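Local coordinates for DUF4007 domain-containing protein (Streptomyces clavuligerus, PDB 6LB9) that binds a magnesium ion and probably acts on DNA in a bacterial phosphorothioate-based defence system, at residues 109-114 against 203-208; 40-45 against 80-85. One frame throughout, in Å; residues are numbered along the deposited sequence.

Contact 1: 109-114 against 203-208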
# COMPACT_ATOMS: atom_id res chain seq x y z
N SER A 109 6.41 -9.87 -1.64
CA SER A 109 5.68 -10.24 -0.43
C SER A 109 4.17 -10.28 -0.67
O SER A 109 3.47 -11.13 -0.11
CB SER A 109 6.01 -9.26 0.69
OG SER A 109 7.41 -9.17 0.86
N LEU A 110 3.65 -9.40 -1.53
CA LEU A 110 2.22 -9.45 -1.84
C LEU A 110 1.89 -10.66 -2.71
O LEU A 110 0.91 -11.37 -2.44
CB LEU A 110 1.78 -8.14 -2.50
CG LEU A 110 2.07 -6.95 -1.59
CD1 LEU A 110 2.06 -5.65 -2.36
CD2 LEU A 110 1.04 -6.92 -0.47
N TRP A 111 2.69 -10.92 -3.77
CA TRP A 111 2.56 -12.16 -4.52
C TRP A 111 2.52 -13.36 -3.57
O TRP A 111 1.68 -14.25 -3.71
CB TRP A 111 3.72 -12.31 -5.53
CG TRP A 111 3.57 -11.41 -6.73
CD1 TRP A 111 4.30 -10.29 -7.01
CD2 TRP A 111 2.61 -11.52 -7.79
NE1 TRP A 111 3.87 -9.71 -8.17
CE2 TRP A 111 2.82 -10.43 -8.67
CE3 TRP A 111 1.58 -12.42 -8.08
CZ2 TRP A 111 2.06 -10.22 -9.82
CZ3 TRP A 111 0.81 -12.21 -9.24
CH2 TRP A 111 1.07 -11.13 -10.09
N LEU A 112 3.41 -13.37 -2.58
CA LEU A 112 3.51 -14.47 -1.63
C LEU A 112 2.24 -14.58 -0.79
O LEU A 112 1.69 -15.67 -0.61
CB LEU A 112 4.74 -14.26 -0.74
CG LEU A 112 4.90 -15.28 0.41
CD1 LEU A 112 5.23 -16.65 -0.14
CD2 LEU A 112 5.93 -14.81 1.46
N LEU A 113 1.77 -13.45 -0.25
CA LEU A 113 0.53 -13.48 0.52
C LEU A 113 -0.61 -14.00 -0.34
O LEU A 113 -1.43 -14.81 0.12
CB LEU A 113 0.24 -12.09 1.06
CG LEU A 113 1.08 -11.74 2.29
CD1 LEU A 113 0.97 -10.25 2.55
CD2 LEU A 113 0.58 -12.55 3.49
N HIS A 114 -0.66 -13.58 -1.60
CA HIS A 114 -1.66 -14.08 -2.54
C HIS A 114 -1.59 -15.60 -2.69
O HIS A 114 -2.63 -16.29 -2.66
CB HIS A 114 -1.47 -13.37 -3.89
CG HIS A 114 -2.35 -13.88 -4.99
ND1 HIS A 114 -3.71 -13.65 -5.02
CD2 HIS A 114 -2.06 -14.58 -6.12
CE1 HIS A 114 -4.22 -14.21 -6.11
NE2 HIS A 114 -3.24 -14.78 -6.79
N ARG A 203 -3.71 -4.53 -5.17
CA ARG A 203 -4.04 -3.91 -6.45
C ARG A 203 -2.80 -3.68 -7.29
O ARG A 203 -2.88 -3.63 -8.53
CB ARG A 203 -4.75 -2.59 -6.21
CG ARG A 203 -6.10 -2.75 -5.52
CD ARG A 203 -6.76 -1.41 -5.30
NE ARG A 203 -8.03 -1.60 -4.61
CZ ARG A 203 -8.54 -0.76 -3.71
NH1 ARG A 203 -7.88 0.35 -3.39
NH2 ARG A 203 -9.70 -1.04 -3.14
N GLU A 204 -1.64 -3.54 -6.64
CA GLU A 204 -0.35 -3.40 -7.30
C GLU A 204 0.06 -4.62 -8.13
O GLU A 204 0.94 -4.50 -8.99
CB GLU A 204 0.73 -3.15 -6.24
CG GLU A 204 0.64 -1.78 -5.64
CD GLU A 204 2.00 -1.09 -5.57
OE1 GLU A 204 2.37 -0.62 -4.47
OE2 GLU A 204 2.67 -1.00 -6.62
N LEU A 205 -0.54 -5.78 -7.88
CA LEU A 205 -0.16 -6.97 -8.63
C LEU A 205 -0.72 -6.97 -10.06
O LEU A 205 -0.33 -7.84 -10.84
CB LEU A 205 -0.63 -8.24 -7.89
CG LEU A 205 -0.19 -8.45 -6.43
CD1 LEU A 205 -0.70 -9.79 -5.93
CD2 LEU A 205 1.33 -8.36 -6.30
N GLY A 206 -1.62 -6.06 -10.40
CA GLY A 206 -2.13 -5.93 -11.76
C GLY A 206 -2.89 -7.14 -12.25
O GLY A 206 -2.90 -7.43 -13.45
N LEU A 207 -3.55 -7.87 -11.35
CA LEU A 207 -4.12 -9.15 -11.71
C LEU A 207 -5.52 -9.03 -12.29
O LEU A 207 -5.95 -9.95 -12.99
CB LEU A 207 -4.16 -10.09 -10.50
CG LEU A 207 -2.91 -10.93 -10.21
CD1 LEU A 207 -3.10 -11.69 -8.89
CD2 LEU A 207 -2.58 -11.90 -11.34
N MET A 208 -6.22 -7.93 -12.05
CA MET A 208 -7.60 -7.81 -12.50
C MET A 208 -7.82 -6.40 -12.99
O MET A 208 -7.24 -5.45 -12.47
CB MET A 208 -8.60 -8.18 -11.36
CG MET A 208 -10.08 -8.25 -11.78
SD MET A 208 -11.09 -8.90 -10.41
CE MET A 208 -12.77 -8.47 -10.93
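Leu205 is the bump of this interface, and Leu110, Trp111 and His114 of helix 107-118 frame the hollow that receives it. The motif is a helix flank packed against a short 3-10 turn, residues 203-205, just ahead of strand 208-211, an outer strand of a three-stranded antiparallel sheet. It illustrates how an irregular connection can be fitted to a helix by side-chain shape, leucine methyls against two aromatic rings; no hydrogen bond spans the two segments. Leu205 divides its branches: CD2 presses on the pyrrole part of the indole, 3.4 Å from the centroid of the five-membered ring and 10° off its normal, a CH-pi contact, while also lying 3.8 Å from Leu110 CB. CD1 drops deeper between the helix side chains, reaching 4.2 Å from His114 CB. The indole is probably kept from swinging by the hydrogen bond of NE1 to Ser228 OG, and Phe268 meets it with ring planes roughly perpendicular. Leu207 is the second bump, wedged between two aromatic groups. Its CD2 approaches Trp111 at the rim of the benzene part, near the ring plane, with CH2 3.9 Å away. His114 carries CG anti to its own backbone N (chi1 175°), which turns the imidazole toward Leu207. Both ring nitrogens have partners elsewhere, ND1 with Tyr180 OH and NE2 with the carbonyl O of Ala267, so both buried nitrogens are satisfied and the ring is probably held against flipping. The turn also reaches the dimer interface, where Arg203 and Glu204 pair in salt bridges with, respectively, Glu204 of the second subunit and Arg203 of the second subunit. Leu207 CD1 sits over the imidazole face of His114, 4.0 Å from the ring centroid and 22° off its normal.

Contact 2: 40-45 against 80-85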
# COMPACT_ATOMS: atom_id res chain seq x y z
N ALA A 40 -7.15 -11.86 21.30
CA ALA A 40 -7.12 -10.50 20.74
C ALA A 40 -8.41 -10.14 20.01
O ALA A 40 -8.84 -8.98 20.03
CB ALA A 40 -5.91 -10.33 19.81
N PHE A 41 -9.06 -11.11 19.35
CA PHE A 41 -10.24 -10.80 18.54
C PHE A 41 -11.55 -11.00 19.29
O PHE A 41 -12.61 -10.66 18.75
CB PHE A 41 -10.27 -11.65 17.26
CG PHE A 41 -9.03 -11.51 16.42
CD1 PHE A 41 -8.72 -10.29 15.82
CD2 PHE A 41 -8.17 -12.58 16.24
CE1 PHE A 41 -7.56 -10.14 15.08
CE2 PHE A 41 -7.01 -12.44 15.49
CZ PHE A 41 -6.71 -11.23 14.91
N LEU A 42 -11.50 -11.53 20.51
CA LEU A 42 -12.69 -11.87 21.27
C LEU A 42 -12.91 -10.97 22.47
O LEU A 42 -13.96 -11.09 23.12
CB LEU A 42 -12.58 -13.33 21.76
CG LEU A 42 -12.67 -14.43 20.70
CD1 LEU A 42 -12.13 -15.74 21.26
CD2 LEU A 42 -14.12 -14.60 20.25
N ALA A 43 -11.97 -10.10 22.80
CA ALA A 43 -12.06 -9.33 24.03
C ALA A 43 -13.06 -8.19 23.90
O ALA A 43 -13.30 -7.66 22.80
CB ALA A 43 -10.68 -8.78 24.41
N ASP A 44 -13.66 -7.83 25.04
CA ASP A 44 -14.53 -6.65 25.13
C ASP A 44 -13.86 -5.41 24.55
O ASP A 44 -14.52 -4.58 23.91
CB ASP A 44 -14.91 -6.37 26.59
CG ASP A 44 -15.54 -7.56 27.29
OD1 ASP A 44 -15.52 -8.68 26.75
OD2 ASP A 44 -16.07 -7.36 28.41
N ASP A 45 -12.56 -5.24 24.80
CA ASP A 45 -11.82 -4.06 24.38
C ASP A 45 -11.13 -4.24 23.01
O ASP A 45 -10.23 -3.47 22.68
CB ASP A 45 -10.78 -3.70 25.45
CG ASP A 45 -11.40 -3.00 26.66
OD1 ASP A 45 -11.00 -3.33 27.81
OD2 ASP A 45 -12.29 -2.13 26.48
N SER A 80 -15.73 -24.13 27.41
CA SER A 80 -15.74 -22.99 26.49
C SER A 80 -15.51 -23.49 25.07
O SER A 80 -14.65 -24.35 24.83
CB SER A 80 -14.67 -21.96 26.87
OG SER A 80 -14.17 -21.31 25.71
N ARG A 81 -16.29 -22.96 24.13
CA ARG A 81 -16.20 -23.33 22.73
C ARG A 81 -15.56 -22.24 21.87
O ARG A 81 -15.42 -22.43 20.66
CB ARG A 81 -17.60 -23.69 22.19
CG ARG A 81 -17.98 -25.18 22.34
CD ARG A 81 -16.78 -26.11 22.13
NE ARG A 81 -17.12 -27.38 21.49
CZ ARG A 81 -16.35 -28.47 21.54
NH1 ARG A 81 -15.21 -28.45 22.22
NH2 ARG A 81 -16.73 -29.59 20.92
N ALA A 82 -15.15 -21.13 22.48
CA ALA A 82 -14.61 -20.00 21.72
C ALA A 82 -13.29 -20.37 21.05
O ALA A 82 -12.41 -20.98 21.67
CB ALA A 82 -14.41 -18.80 22.64
N MET A 83 -13.16 -20.00 19.79
CA MET A 83 -11.98 -20.33 19.00
C MET A 83 -10.96 -19.21 19.15
O MET A 83 -11.15 -18.11 18.61
CB MET A 83 -12.38 -20.54 17.54
CG MET A 83 -13.15 -21.83 17.30
SD MET A 83 -12.00 -23.22 17.27
CE MET A 83 -11.67 -23.34 15.51
N LEU A 84 -9.88 -19.49 19.87
CA LEU A 84 -8.78 -18.56 20.13
C LEU A 84 -7.77 -18.57 18.97
O LEU A 84 -7.67 -19.55 18.24
CB LEU A 84 -8.10 -18.95 21.45
CG LEU A 84 -8.63 -18.40 22.79
CD1 LEU A 84 -10.14 -18.49 22.91
CD2 LEU A 84 -7.97 -19.10 23.96
N SER A 85 -7.00 -17.48 18.82
CA SER A 85 -6.09 -17.31 17.68
C SER A 85 -4.63 -17.40 18.11
O SER A 85 -4.26 -16.94 19.19
CB SER A 85 -6.32 -15.97 16.97
OG SER A 85 -7.51 -15.95 16.21
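Leu42 and Leu84 bring the irregular segment 40-45 alongside strand 83-87 with 7.8 Å between their CA atoms, a spacing that side chains bridge. The strand pairs antiparallel with 70-74 in a two-stranded sheet, with backbone bonding between Leu84 and His73, and a backbone bond between Ser85 and Pro38 ties it to the chain just before this loop. Leu42 reaches across with a single methyl. Its CG stands beside the backbone N and anti to the carbonyl carbon (chi1 -69°), which sends the branch across the gap, where CD1 meets Leu84 CD1 at 3.8 Å and, in the preceding loop, Ala82 CB at 4.1 Å. The two leucine side chains cross at about a right angle. The same CD1 also rests 3.7 Å from the carbonyl O of Met83. Phe41 makes the inner half of the contact: the CD2-CE2 edge of its ring is turned to Ser85, whose OG lies near the ring plane, 3.4 Å from CD2. Ser85 CB lies beside OG at the same edge, the two straddling the ring plane. Ala30 of helix 24-34 and Arg61 of helix 57-66 also touch Phe41, whose side chain is about 12 Å from that of magnesium-binding Glu18. No hydrogen bond joins the two segments, so their cohesion here rests on methyl contacts and on aromatic hydrogens facing oxygen, a weakly polar attraction at most.

Overall arrangement
From the N terminus, contact 2 comes first: it closes a loop of 34 intervening residues that holds helices 46-50 and 57-66 and strand 70-74, tying the connection after helix 24-34 to strand 83-87. The chain then enters helix 89-95, whose Trp93 and Leu94 pack on Leu112 and Leu113 of helix 107-118. There contact 1 opens, and its larger loop of 88 residues, with helices 129-137, 145-159 and 166-180, closes at the turn before strand 208-211. The loops follow in series without nesting or crossing. Contact 2 lies toward the periphery and contact 1 nearer the centre, with 30 Å between their centres.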